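Local coordinates for peptide ABC transporter, peptide-binding protein (Thermus thermophilus, PDB 2D5W), which binds oligopeptides and probably serves as the solute-binding component of an ABC-type peptide transporter, at residues Asn6-Gly11 with Trp580-Glu585; Tyr554-Arg557 with Asn562-Ala565. One frame throughout, in Å; residues are numbered along the deposited sequence.

The chain enters contact 1 almost at once, with residues 6-11, whose strand joins a mixed five-stranded sheet, and returns to close it only at 580-585, so that this one contact encloses nearly the whole chain. Contact 2 is nested inside that long loop: the end of strand 544-557, which belongs to a second sheet, turns through 558-561 and meets 562-565 after only four residues. The two closures illustrate long-range and local tethering side by side, their centres about 10 Å apart. They also touch, since E581 O lies 2.8 Å from N562 ND2, a probable hydrogen bond, and W584 CH2 packs 3.6 Å from R557 CD. Together they gather the C-terminal region against both sheets.

Contact 1: Asn6-Gly11 with Trp580-Glu585; sequences NSLVIG and WEIGWE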
ATOM      1  N   ASN A   6     -17.427  -6.379  25.295  1.00 17.92           N
ATOM      2  CA  ASN A   6     -17.417  -7.002  23.977  1.00 15.03           C
ATOM      3  C   ASN A   6     -16.925  -6.045  22.892  1.00 13.54           C
ATOM      4  O   ASN A   6     -17.612  -5.803  21.894  1.00 12.91           O
ATOM      5  CB  ASN A   6     -18.821  -7.507  23.638  1.00 15.07           C
ATOM      6  CG  ASN A   6     -18.805  -8.619  22.621  1.00 13.78           C
ATOM      7  OD1 ASN A   6     -17.741  -9.059  22.190  1.00 13.58           O
ATOM      8  ND2 ASN A   6     -19.984  -9.091  22.234  1.00 13.69           N
ATOM      9  N   SER A   7     -15.726  -5.509  23.093  1.00 13.38           N
ATOM     10  CA  SER A   7     -15.133  -4.576  22.145  1.00 12.39           C
ATOM     11  C   SER A   7     -13.716  -4.986  21.761  1.00 12.07           C
ATOM     12  O   SER A   7     -13.123  -5.879  22.371  1.00 11.66           O
ATOM     13  CB  SER A   7     -15.106  -3.167  22.737  1.00 15.47           C
ATOM     14  OG  SER A   7     -14.301  -3.124  23.904  1.00 19.20           O
ATOM     15  N   LEU A   8     -13.184  -4.310  20.748  1.00 11.90           N
ATOM     16  CA  LEU A   8     -11.842  -4.570  20.239  1.00 12.19           C
ATOM     17  C   LEU A   8     -11.084  -3.264  20.010  1.00 11.21           C
ATOM     18  O   LEU A   8     -11.461  -2.466  19.149  1.00 13.79           O
ATOM     19  CB  LEU A   8     -11.933  -5.338  18.919  1.00 12.78           C
ATOM     20  CG  LEU A   8     -10.644  -5.524  18.113  1.00 12.69           C
ATOM     21  CD1 LEU A   8      -9.636  -6.324  18.916  1.00 15.18           C
ATOM     22  CD2 LEU A   8     -10.961  -6.222  16.803  1.00 14.19           C
ATOM     23  N   VAL A   9     -10.025  -3.044  20.784  1.00  9.52           N
ATOM     24  CA  VAL A   9      -9.213  -1.840  20.645  1.00  9.54           C
ATOM     25  C   VAL A   9      -7.929  -2.220  19.916  1.00  8.68           C
ATOM     26  O   VAL A   9      -7.168  -3.079  20.373  1.00  9.28           O
ATOM     27  CB  VAL A   9      -8.865  -1.231  22.024  1.00  9.94           C
ATOM     28  CG1 VAL A   9      -7.935  -0.037  21.852  1.00 12.11           C
ATOM     29  CG2 VAL A   9     -10.139  -0.809  22.740  1.00 12.59           C
ATOM     30  N   ILE A  10      -7.705  -1.579  18.773  1.00  8.26           N
ATOM     31  CA  ILE A  10      -6.538  -1.835  17.940  1.00  8.51           C
ATOM     32  C   ILE A  10      -5.606  -0.631  17.941  1.00  8.56           C
ATOM     33  O   ILE A  10      -6.039   0.498  17.714  1.00  9.32           O
ATOM     34  CB  ILE A  10      -6.973  -2.144  16.490  1.00  8.22           C
ATOM     35  CG1 ILE A  10      -7.903  -3.360  16.480  1.00  9.86           C
ATOM     36  CG2 ILE A  10      -5.757  -2.385  15.615  1.00  8.56           C
ATOM     37  CD1 ILE A  10      -8.578  -3.616  15.145  1.00 11.23           C
ATOM     38  N   GLY A  11      -4.325  -0.877  18.199  1.00  8.14           N
ATOM     39  CA  GLY A  11      -3.354   0.200  18.220  1.00  8.88           C
ATOM     40  C   GLY A  11      -2.605   0.345  16.909  1.00  7.41           C
ATOM     41  O   GLY A  11      -2.154  -0.646  16.327  1.00  8.80           O
ATOM     42  N   TRP A 580     -15.840 -10.013  10.662  1.00  9.81           N
ATOM     43  CA  TRP A 580     -17.109 -10.436  11.244  1.00  9.84           C
ATOM     44  C   TRP A 580     -17.002 -11.616  12.208  1.00 10.13           C
ATOM     45  O   TRP A 580     -17.958 -11.912  12.923  1.00 11.14           O
ATOM     46  CB  TRP A 580     -18.105 -10.781  10.132  1.00 10.34           C
ATOM     47  CG  TRP A 580     -17.610 -11.858   9.216  1.00 11.02           C
ATOM     48  CD1 TRP A 580     -17.764 -13.207   9.369  1.00 11.38           C
ATOM     49  CD2 TRP A 580     -16.822 -11.675   8.036  1.00 10.56           C
ATOM     50  NE1 TRP A 580     -17.118 -13.874   8.356  1.00 12.09           N
ATOM     51  CE2 TRP A 580     -16.531 -12.958   7.523  1.00 11.64           C
ATOM     52  CE3 TRP A 580     -16.332 -10.549   7.361  1.00 11.08           C
ATOM     53  CZ2 TRP A 580     -15.767 -13.146   6.364  1.00 12.44           C
ATOM     54  CZ3 TRP A 580     -15.574 -10.735   6.209  1.00 11.81           C
ATOM     55  CH2 TRP A 580     -15.299 -12.024   5.724  1.00 11.00           C
ATOM     56  N   GLU A 581     -15.860 -12.297  12.231  1.00  9.96           N
ATOM     57  CA  GLU A 581     -15.707 -13.441  13.131  1.00 10.43           C
ATOM     58  C   GLU A 581     -14.639 -13.253  14.201  1.00 10.59           C
ATOM     59  O   GLU A 581     -14.231 -14.214  14.851  1.00 11.56           O
ATOM     60  CB  GLU A 581     -15.441 -14.725  12.331  1.00 13.49           C
ATOM     61  CG  GLU A 581     -14.360 -14.604  11.277  1.00 16.42           C
ATOM     62  CD  GLU A 581     -14.123 -15.901  10.519  1.00 15.70           C
ATOM     63  OE1 GLU A 581     -15.094 -16.652  10.281  1.00 18.13           O
ATOM     64  OE2 GLU A 581     -12.965 -16.159  10.144  1.00 15.54           O
ATOM     65  N   ILE A 582     -14.190 -12.019  14.389  1.00 10.07           N
ATOM     66  CA  ILE A 582     -13.197 -11.733  15.414  1.00 10.55           C
ATOM     67  C   ILE A 582     -13.954 -11.533  16.725  1.00  8.87           C
ATOM     68  O   ILE A 582     -14.919 -10.771  16.794  1.00  8.82           O
ATOM     69  CB  ILE A 582     -12.377 -10.474  15.061  1.00  9.79           C
ATOM     70  CG1 ILE A 582     -11.566 -10.740  13.786  1.00 11.59           C
ATOM     71  CG2 ILE A 582     -11.465 -10.100  16.226  1.00 10.90           C
ATOM     72  CD1 ILE A 582     -10.831  -9.535  13.239  1.00 13.04           C
ATOM     73  N   GLY A 583     -13.528 -12.237  17.765  1.00  9.29           N
ATOM     74  CA  GLY A 583     -14.214 -12.110  19.035  1.00  9.49           C
ATOM     75  C   GLY A 583     -13.504 -12.763  20.200  1.00  8.54           C
ATOM     76  O   GLY A 583     -12.440 -13.361  20.048  1.00  9.74           O
ATOM     77  N   TRP A 584     -14.123 -12.643  21.368  1.00  8.73           N
ATOM     78  CA  TRP A 584     -13.587 -13.191  22.602  1.00  9.75           C
ATOM     79  C   TRP A 584     -14.139 -14.587  22.867  1.00  9.35           C
ATOM     80  O   TRP A 584     -15.352 -14.793  22.854  1.00  9.87           O
ATOM     81  CB  TRP A 584     -13.938 -12.256  23.758  1.00 10.13           C
ATOM     82  CG  TRP A 584     -13.396 -10.867  23.570  1.00  9.77           C
ATOM     83  CD1 TRP A 584     -14.082  -9.760  23.157  1.00 10.80           C
ATOM     84  CD2 TRP A 584     -12.033 -10.458  23.732  1.00  9.23           C
ATOM     85  NE1 TRP A 584     -13.228  -8.685  23.051  1.00  9.76           N
ATOM     86  CE2 TRP A 584     -11.965  -9.089  23.397  1.00  9.76           C
ATOM     87  CE3 TRP A 584     -10.864 -11.119  24.127  1.00  9.59           C
ATOM     88  CZ2 TRP A 584     -10.768  -8.366  23.444  1.00  9.60           C
ATOM     89  CZ3 TRP A 584      -9.674 -10.402  24.174  1.00 10.81           C
ATOM     90  CH2 TRP A 584      -9.637  -9.038  23.833  1.00  9.47           C
ATOM     91  N   GLU A 585     -13.253 -15.545  23.112  1.00 10.47           N
ATOM     92  CA  GLU A 585     -13.697 -16.910  23.365  1.00 11.20           C
ATOM     93  C   GLU A 585     -14.645 -17.013  24.558  1.00 11.03           C
ATOM     94  O   GLU A 585     -15.571 -17.825  24.541  1.00 11.86           O
ATOM     95  CB  GLU A 585     -12.496 -17.837  23.567  1.00 11.70           C
ATOM     96  CG  GLU A 585     -11.563 -17.877  22.370  1.00 13.76           C
ATOM     97  CD  GLU A 585     -10.534 -18.988  22.453  1.00 12.92           C
ATOM     98  OE1 GLU A 585     -10.774 -20.068  21.872  1.00 13.65           O
ATOM     99  OE2 GLU A 585      -9.487 -18.782  23.100  1.00 14.76           O
TER
HETATM  100  O   HOH W   1     -16.697 -11.422  21.360  1.00 10.65           O
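W584 and I582 meet N6, S7 and L8 in a buried contact, part side chain to backbone and part apolar, that fastens the C-terminal part of the chain to the start of strand 7-12. The backbones are not sheet partners: their touching parts run 128° apart, L8 pairs instead with K246 and V248, and strand 583-584 pairs with 560-561. The direct polar link is made by the indole, whose NE1 donates to S7 O at 2.9 Å. The bond is moderately bent, with an N-H...O angle of 154°. The oxygen lies in the ring plane, so the indole meets it edge-on; seen from the carbonyl, the donor is tilted 32° out of its plane. With CG anti to its own carbonyl carbon, the W584 side chain extends toward 6-8 and brings NE1 to S7 O. The S7 hydroxyl takes no part in this; its OG is hydrogen-bonded to D5 OD2. N6 OD1 comes to the same indole edge, 3.8 Å from W584 CD1, its amide steeply inclined to the ring. The oxygen is also tied to the W584 backbone through one bridging water, which donates to N6 OD1 at 2.7 Å and accepts from W584 N at 2.8 Å. Farther along, L8 CD2 rests 4.0 Å from I582 CG2, the two side chains crossing at about a right angle, and L560 touches both of them as well as W584. A phenylalanine in place of W584 would probably leave S7 O without its indole donor and open a gap beside L560. The first strand, lodged between 246-251 and 269-270 and packed by returning C-terminal residues, is consistent with the solute-binding protein family 5 fold, in which both chain ends contribute to one lobe, as in OppA.

Contact 2: Tyr554-Arg557 with Asn562-Ala565; sequences YVVR and NYVA
Y554 and V556, on one side of strand 544-557, meet A565 and Y563, the latter the centre of an inverse gamma turn, with a weak V564 N to N562 O bond of 3.0 Å. No hydrogen bond joins the two segments; apolar side chains do the work. From CB, the Y554 side chain sets out toward 562-565, its CG anti to the carbonyl carbon (chi1 -70°), and the outer end of the ring makes the contact. CE1, CZ and OH of Y554 each stand 3.9 Å from A565 CB, so a single methyl packs against one corner of the phenol. P575, S272 and V298 also touch the Y554 side chain, placing it between strand 293-308 and the loops. The second pairing lies two residues on along the strand, as expected for alternate residues on one side of it. Here Y563 spans two sheets: its hydroxyl forms a hydrogen bond with T270 O, in the outermost strand 269-270 of the sheet that holds strand 7-12. Nearer the CB end of that ring, V556 comes in obliquely, with its CG2 4.1 Å from Y563 CD2.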
ATOM      1  N   TYR A 554       2.859  -8.725  15.622  1.00 10.22           N
ATOM      2  CA  TYR A 554       1.499  -8.560  16.115  1.00  9.73           C
ATOM      3  C   TYR A 554       1.442  -8.934  17.584  1.00  9.56           C
ATOM      4  O   TYR A 554       1.989  -9.962  17.989  1.00 10.99           O
ATOM      5  CB  TYR A 554       0.515  -9.433  15.331  1.00  9.65           C
ATOM      6  CG  TYR A 554       0.305  -8.973  13.912  1.00  9.15           C
ATOM      7  CD1 TYR A 554       0.935  -9.614  12.850  1.00 11.68           C
ATOM      8  CD2 TYR A 554      -0.500  -7.869  13.635  1.00  9.33           C
ATOM      9  CE1 TYR A 554       0.769  -9.168  11.544  1.00 11.49           C
ATOM     10  CE2 TYR A 554      -0.670  -7.415  12.337  1.00 10.18           C
ATOM     11  CZ  TYR A 554      -0.034  -8.066  11.300  1.00 10.73           C
ATOM     12  OH  TYR A 554      -0.200  -7.614  10.012  1.00 12.89           O
ATOM     13  N   VAL A 555       0.806  -8.084  18.382  1.00  8.93           N
ATOM     14  CA  VAL A 555       0.643  -8.333  19.811  1.00  8.64           C
ATOM     15  C   VAL A 555      -0.856  -8.508  19.979  1.00  8.90           C
ATOM     16  O   VAL A 555      -1.635  -7.601  19.678  1.00 10.64           O
ATOM     17  CB  VAL A 555       1.151  -7.148  20.651  1.00  8.62           C
ATOM     18  CG1 VAL A 555       1.037  -7.477  22.138  1.00 10.40           C
ATOM     19  CG2 VAL A 555       2.600  -6.851  20.288  1.00 10.08           C
ATOM     20  N   VAL A 556      -1.256  -9.682  20.458  1.00  9.09           N
ATOM     21  CA  VAL A 556      -2.668 -10.013  20.581  1.00  8.82           C
ATOM     22  C   VAL A 556      -3.037 -10.493  21.978  1.00  8.27           C
ATOM     23  O   VAL A 556      -2.426 -11.424  22.503  1.00  9.22           O
ATOM     24  CB  VAL A 556      -3.027 -11.110  19.549  1.00  9.01           C
ATOM     25  CG1 VAL A 556      -4.514 -11.412  19.588  1.00 12.16           C
ATOM     26  CG2 VAL A 556      -2.601 -10.668  18.154  1.00 10.52           C
ATOM     27  N   ARG A 557      -4.046  -9.869  22.574  1.00  8.86           N
ATOM     28  CA  ARG A 557      -4.470 -10.254  23.913  1.00  9.08           C
ATOM     29  C   ARG A 557      -4.989 -11.682  23.935  1.00  9.95           C
ATOM     30  O   ARG A 557      -5.705 -12.114  23.029  1.00  9.71           O
ATOM     31  CB  ARG A 557      -5.569  -9.327  24.430  1.00  9.40           C
ATOM     32  CG  ARG A 557      -5.842  -9.508  25.923  1.00 11.96           C
ATOM     33  CD  ARG A 557      -7.119  -8.826  26.374  1.00 13.62           C
ATOM     34  NE  ARG A 557      -7.154  -7.401  26.054  1.00 14.85           N
ATOM     35  CZ  ARG A 557      -6.443  -6.463  26.673  1.00 14.68           C
ATOM     36  NH1 ARG A 557      -5.619  -6.781  27.665  1.00 16.49           N
ATOM     37  NH2 ARG A 557      -6.566  -5.196  26.308  1.00 17.47           N
ATOM     38  N   ASN A 562      -9.360 -15.358  15.973  1.00  9.56           N
ATOM     39  CA  ASN A 562      -9.544 -15.059  14.563  1.00  9.07           C
ATOM     40  C   ASN A 562      -8.937 -13.748  14.069  1.00  9.47           C
ATOM     41  O   ASN A 562      -9.140 -13.361  12.919  1.00 10.45           O
ATOM     42  CB  ASN A 562     -11.026 -15.173  14.197  1.00  9.99           C
ATOM     43  CG  ASN A 562     -11.571 -16.564  14.470  1.00  8.71           C
ATOM     44  OD1 ASN A 562     -10.844 -17.553  14.357  1.00 10.34           O
ATOM     45  ND2 ASN A 562     -12.847 -16.649  14.827  1.00 10.66           N
ATOM     46  N   TYR A 563      -8.188 -13.074  14.940  1.00  9.24           N
ATOM     47  CA  TYR A 563      -7.488 -11.843  14.564  1.00  8.91           C
ATOM     48  C   TYR A 563      -6.156 -12.413  14.081  1.00  8.74           C
ATOM     49  O   TYR A 563      -5.168 -12.440  14.819  1.00  9.73           O
ATOM     50  CB  TYR A 563      -7.266 -10.946  15.783  1.00  9.52           C
ATOM     51  CG  TYR A 563      -6.705  -9.583  15.433  1.00  8.73           C
ATOM     52  CD1 TYR A 563      -7.552  -8.523  15.112  1.00  8.66           C
ATOM     53  CD2 TYR A 563      -5.329  -9.366  15.375  1.00  9.02           C
ATOM     54  CE1 TYR A 563      -7.043  -7.278  14.739  1.00  8.76           C
ATOM     55  CE2 TYR A 563      -4.808  -8.128  15.003  1.00  8.84           C
ATOM     56  CZ  TYR A 563      -5.669  -7.091  14.685  1.00  8.66           C
ATOM     57  OH  TYR A 563      -5.159  -5.872  14.302  1.00  9.38           O
ATOM     58  N   VAL A 564      -6.154 -12.875  12.835  1.00  9.43           N
ATOM     59  CA  VAL A 564      -5.001 -13.533  12.238  1.00 10.37           C
ATOM     60  C   VAL A 564      -4.611 -12.936  10.897  1.00 10.28           C
ATOM     61  O   VAL A 564      -5.470 -12.549  10.103  1.00 11.00           O
ATOM     62  CB  VAL A 564      -5.316 -15.039  12.057  1.00 11.14           C
ATOM     63  CG1 VAL A 564      -4.193 -15.747  11.312  1.00 12.74           C
ATOM     64  CG2 VAL A 564      -5.552 -15.672  13.420  1.00 11.01           C
ATOM     65  N   ALA A 565      -3.307 -12.877  10.651  1.00  9.91           N
ATOM     66  CA  ALA A 565      -2.779 -12.343   9.408  1.00 10.25           C
ATOM     67  C   ALA A 565      -1.792 -13.333   8.799  1.00 10.63           C
ATOM     68  O   ALA A 565      -1.256 -14.202   9.488  1.00 11.81           O
ATOM     69  CB  ALA A 565      -2.082 -11.007   9.669  1.00 11.73           C
TER